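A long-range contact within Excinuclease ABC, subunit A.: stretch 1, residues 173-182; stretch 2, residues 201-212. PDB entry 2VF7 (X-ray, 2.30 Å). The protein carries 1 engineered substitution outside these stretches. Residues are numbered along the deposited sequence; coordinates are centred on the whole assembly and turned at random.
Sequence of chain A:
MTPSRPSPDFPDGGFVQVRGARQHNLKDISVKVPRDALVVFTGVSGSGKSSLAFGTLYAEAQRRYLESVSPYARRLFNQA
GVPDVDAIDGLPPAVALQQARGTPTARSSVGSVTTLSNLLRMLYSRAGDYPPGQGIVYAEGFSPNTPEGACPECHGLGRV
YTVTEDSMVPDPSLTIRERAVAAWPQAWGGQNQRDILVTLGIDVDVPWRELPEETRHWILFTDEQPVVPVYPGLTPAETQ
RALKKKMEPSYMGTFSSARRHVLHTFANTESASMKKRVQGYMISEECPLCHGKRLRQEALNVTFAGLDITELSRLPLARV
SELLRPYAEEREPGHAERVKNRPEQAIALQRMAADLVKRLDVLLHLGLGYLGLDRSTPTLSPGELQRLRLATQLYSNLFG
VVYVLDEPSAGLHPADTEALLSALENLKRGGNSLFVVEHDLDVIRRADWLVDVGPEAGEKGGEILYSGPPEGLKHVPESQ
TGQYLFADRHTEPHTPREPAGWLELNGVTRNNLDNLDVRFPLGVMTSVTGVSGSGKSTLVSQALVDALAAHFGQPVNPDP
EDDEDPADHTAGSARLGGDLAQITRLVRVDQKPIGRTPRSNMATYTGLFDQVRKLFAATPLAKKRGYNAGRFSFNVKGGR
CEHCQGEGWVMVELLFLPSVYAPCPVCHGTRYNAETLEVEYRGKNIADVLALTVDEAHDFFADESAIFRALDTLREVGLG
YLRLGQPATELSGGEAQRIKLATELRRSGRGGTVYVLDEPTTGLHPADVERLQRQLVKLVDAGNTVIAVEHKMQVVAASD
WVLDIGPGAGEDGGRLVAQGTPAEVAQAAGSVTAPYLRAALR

Stretch 1 (173-182) SLTIRERAVA
Stretch 2 201-212: GIDVDVPWRELP

Stretch 2 opens at Gly201, which ends a helix in a Schellman motif with positive phi (85/21). Ile202 (chi1 m, chi2 t) is extended, at phi/psi -90/147. Its CG2 lies 4.2 Å from Ile176 CD1. Asp203 points away from stretch 1. Its carbonyl O accepts from a water, 2.7 Å away, which also donates to Val206 O (2.6 Å) and accepts from Ile176 N (3.1 Å). That water therefore ties both backbones together and satisfies the Ile176 amide, whose approach to Val204 O is too bent for a hydrogen bond.

Val204 (-97/-11) has its nearest CA neighbour in Ile176, at 4.7 Å. Val204 O accepts a nearly linear bond from Arg177 N (2.9 Å, 175°), at the start of the type I turn Ile176 to Arg179. Val204 CG2 packs on Ile176 CG2 at 3.8 Å, and Val204 CG1 covers one face of the Arg177 guanidinium.

Asp205 (chi1 m) has its CB directed away, yet its carboxylate comes back to Arg177 (t, t, m). Arg177 NE meets Asp205 OD1 at 2.5 Å, and Arg177 NH2 meets Asp205 OD2 at 3.0 Å. This paired salt bridge lies along the guanidinium edge.

Val206 is extended (-133/140). Its N is 3.0 Å from Thr175 OG1, but the angle is poor. Pro207 (-60/146) sits beside Thr175, CA to CA 4.3 Å. Pro207 CB is 3.3 Å from Ser173 O.

Trp208 starts the 3-10 segment 208-210. Trp208 N donates to Leu174 O (2.9 Å, 152°). With chi1 t and chi2 -101°, its indole presents an edge to Ile176, CE3 to CG1 3.7 Å. Trp208 CB lies 4.3 Å from Ala180 CB. Arg209 brings NH1 to 3.8 Å from Ser173 CB. Leu211 (m, t) points toward stretch 1, its CD1 3.6 Å from Ile176 CD1. Pro212 occupies the N-cap position, right before the next helix.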

# COMPACT_ATOMS: atom_id res chain seq x y z
N SER A 173 -2.35 -42.27 28.22
CA SER A 173 -2.06 -42.44 29.67
C SER A 173 -2.02 -41.09 30.37
O SER A 173 -2.26 -40.99 31.59
CB SER A 173 -0.76 -43.22 29.92
OG SER A 173 0.36 -42.65 29.24
N LEU A 174 -1.73 -40.05 29.59
CA LEU A 174 -1.64 -38.68 30.12
C LEU A 174 -2.97 -38.13 30.63
O LEU A 174 -4.05 -38.53 30.19
CB LEU A 174 -1.00 -37.76 29.06
CG LEU A 174 0.51 -37.49 29.05
CD1 LEU A 174 1.32 -38.37 30.00
CD2 LEU A 174 1.06 -37.56 27.65
N THR A 175 -2.87 -37.23 31.58
CA THR A 175 -3.98 -36.50 32.16
C THR A 175 -4.19 -35.24 31.28
O THR A 175 -3.27 -34.80 30.60
CB THR A 175 -3.57 -36.13 33.61
OG1 THR A 175 -4.45 -36.76 34.56
CG2 THR A 175 -3.50 -34.64 33.84
N ILE A 176 -5.41 -34.68 31.28
CA ILE A 176 -5.63 -33.42 30.55
C ILE A 176 -4.66 -32.30 31.04
O ILE A 176 -4.06 -31.60 30.23
CB ILE A 176 -7.15 -33.00 30.50
CG1 ILE A 176 -7.99 -33.99 29.68
CG2 ILE A 176 -7.31 -31.62 29.88
CD1 ILE A 176 -9.56 -33.78 29.83
N ARG A 177 -4.47 -32.16 32.36
CA ARG A 177 -3.44 -31.24 32.92
C ARG A 177 -1.98 -31.59 32.49
O ARG A 177 -1.09 -30.72 32.47
CB ARG A 177 -3.56 -31.19 34.46
CG ARG A 177 -2.85 -30.00 35.12
CD ARG A 177 -2.97 -29.94 36.66
NE ARG A 177 -4.35 -30.07 37.16
CZ ARG A 177 -5.16 -29.06 37.42
NH1 ARG A 177 -4.76 -27.80 37.24
NH2 ARG A 177 -6.38 -29.29 37.87
N GLU A 178 -1.74 -32.87 32.15
CA GLU A 178 -0.44 -33.32 31.65
C GLU A 178 -0.33 -33.13 30.13
O GLU A 178 0.50 -33.72 29.48
CB GLU A 178 -0.20 -34.79 32.03
CG GLU A 178 0.18 -35.02 33.50
CD GLU A 178 0.02 -36.48 33.96
OE1 GLU A 178 0.22 -36.74 35.17
OE2 GLU A 178 -0.29 -37.37 33.13
N ARG A 179 -1.19 -32.26 29.59
CA ARG A 179 -1.25 -31.99 28.13
C ARG A 179 -1.52 -33.22 27.27
O ARG A 179 -0.94 -33.38 26.19
CB ARG A 179 -0.01 -31.24 27.68
CG ARG A 179 0.20 -29.96 28.46
CD ARG A 179 1.06 -28.97 27.73
NE ARG A 179 1.05 -27.68 28.40
CZ ARG A 179 0.44 -26.57 27.95
NH1 ARG A 179 -0.22 -26.55 26.79
NH2 ARG A 179 0.51 -25.46 28.67
N ALA A 180 -2.41 -34.09 27.75
CA ALA A 180 -2.82 -35.29 27.01
C ALA A 180 -3.32 -34.95 25.62
O ALA A 180 -3.02 -35.68 24.66
CB ALA A 180 -3.86 -36.09 27.76
N VAL A 181 -4.06 -33.85 25.47
CA VAL A 181 -4.41 -33.39 24.12
C VAL A 181 -3.35 -32.42 23.56
O VAL A 181 -3.44 -31.18 23.69
CB VAL A 181 -5.93 -33.03 23.96
CG1 VAL A 181 -6.54 -32.47 25.25
CG2 VAL A 181 -6.19 -32.17 22.74
N ALA A 182 -2.34 -33.04 22.96
CA ALA A 182 -1.14 -32.38 22.45
C ALA A 182 -1.40 -31.41 21.30
O ALA A 182 -0.63 -30.45 21.10
CB ALA A 182 -0.11 -33.43 22.04
N GLY A 201 -16.62 -28.68 34.72
CA GLY A 201 -16.78 -29.82 35.63
C GLY A 201 -16.28 -31.15 35.08
O GLY A 201 -16.69 -32.23 35.54
N ILE A 202 -15.39 -31.06 34.09
CA ILE A 202 -14.71 -32.23 33.54
C ILE A 202 -13.43 -32.45 34.33
O ILE A 202 -12.82 -31.49 34.78
CB ILE A 202 -14.44 -32.04 32.01
CG1 ILE A 202 -15.77 -32.12 31.25
CG2 ILE A 202 -13.40 -33.08 31.48
CD1 ILE A 202 -15.76 -31.44 29.92
N ASP A 203 -13.05 -33.73 34.48
CA ASP A 203 -11.89 -34.15 35.26
C ASP A 203 -10.57 -34.11 34.45
O ASP A 203 -10.32 -34.87 33.51
CB ASP A 203 -12.14 -35.56 35.83
CG ASP A 203 -11.20 -35.92 36.99
OD1 ASP A 203 -10.21 -35.20 37.26
OD2 ASP A 203 -11.48 -36.95 37.64
N VAL A 204 -9.73 -33.20 34.89
CA VAL A 204 -8.54 -32.80 34.21
C VAL A 204 -7.30 -33.56 34.78
O VAL A 204 -6.23 -33.57 34.18
CB VAL A 204 -8.53 -31.24 34.32
CG1 VAL A 204 -7.19 -30.65 34.78
CG2 VAL A 204 -9.13 -30.60 33.05
N ASP A 205 -7.50 -34.25 35.91
CA ASP A 205 -6.43 -34.94 36.64
C ASP A 205 -6.64 -36.47 36.68
O ASP A 205 -6.25 -37.13 37.63
CB ASP A 205 -6.30 -34.38 38.06
CG ASP A 205 -6.08 -32.89 38.08
OD1 ASP A 205 -5.00 -32.44 37.66
OD2 ASP A 205 -7.00 -32.16 38.52
N VAL A 206 -7.23 -37.00 35.61
CA VAL A 206 -7.52 -38.44 35.44
C VAL A 206 -7.05 -38.85 34.05
O VAL A 206 -7.22 -38.09 33.10
CB VAL A 206 -9.04 -38.65 35.63
CG1 VAL A 206 -9.69 -39.37 34.43
CG2 VAL A 206 -9.33 -39.34 36.96
N PRO A 207 -6.45 -40.05 33.90
CA PRO A 207 -5.92 -40.34 32.56
C PRO A 207 -6.99 -40.31 31.45
O PRO A 207 -8.16 -40.69 31.69
CB PRO A 207 -5.31 -41.74 32.72
CG PRO A 207 -5.14 -41.91 34.20
CD PRO A 207 -6.23 -41.18 34.83
N TRP A 208 -6.59 -39.87 30.26
CA TRP A 208 -7.52 -39.64 29.16
C TRP A 208 -8.48 -40.85 28.96
O TRP A 208 -9.70 -40.73 29.12
CB TRP A 208 -6.74 -39.26 27.90
CG TRP A 208 -7.58 -38.98 26.69
CD1 TRP A 208 -7.80 -39.83 25.65
CD2 TRP A 208 -8.33 -37.78 26.40
NE1 TRP A 208 -8.63 -39.25 24.73
CE2 TRP A 208 -8.98 -37.99 25.16
CE3 TRP A 208 -8.53 -36.57 27.06
CZ2 TRP A 208 -9.79 -37.02 24.56
CZ3 TRP A 208 -9.36 -35.60 26.46
CH2 TRP A 208 -9.99 -35.84 25.22
N ARG A 209 -7.93 -42.01 28.65
CA ARG A 209 -8.71 -43.24 28.38
C ARG A 209 -9.77 -43.63 29.44
O ARG A 209 -10.65 -44.44 29.17
CB ARG A 209 -7.74 -44.40 28.15
CG ARG A 209 -7.24 -45.02 29.43
CD ARG A 209 -5.76 -45.34 29.39
NE ARG A 209 -5.30 -46.06 28.20
CZ ARG A 209 -4.02 -46.36 27.98
NH1 ARG A 209 -3.11 -46.00 28.89
NH2 ARG A 209 -3.65 -47.01 26.88
N GLU A 210 -9.67 -43.03 30.62
CA GLU A 210 -10.62 -43.28 31.72
C GLU A 210 -11.84 -42.38 31.65
O GLU A 210 -12.82 -42.60 32.36
CB GLU A 210 -9.93 -43.12 33.09
CG GLU A 210 -8.74 -44.07 33.36
CD GLU A 210 -9.02 -45.51 32.94
OE1 GLU A 210 -8.24 -46.08 32.16
OE2 GLU A 210 -10.03 -46.08 33.38
N LEU A 211 -11.78 -41.36 30.80
CA LEU A 211 -12.93 -40.46 30.63
C LEU A 211 -13.96 -41.14 29.74
O LEU A 211 -13.58 -41.93 28.88
CB LEU A 211 -12.48 -39.11 30.04
CG LEU A 211 -11.57 -38.19 30.87
CD1 LEU A 211 -11.16 -36.97 30.08
CD2 LEU A 211 -12.24 -37.74 32.15
N PRO A 212 -15.26 -40.83 29.94
CA PRO A 212 -16.29 -41.42 29.08
C PRO A 212 -16.00 -41.11 27.62
O PRO A 212 -15.44 -40.06 27.32
CB PRO A 212 -17.57 -40.69 29.52
CG PRO A 212 -17.32 -40.22 30.85
CD PRO A 212 -15.85 -39.91 30.93
O HOH W 1 -8.14 -35.77 32.24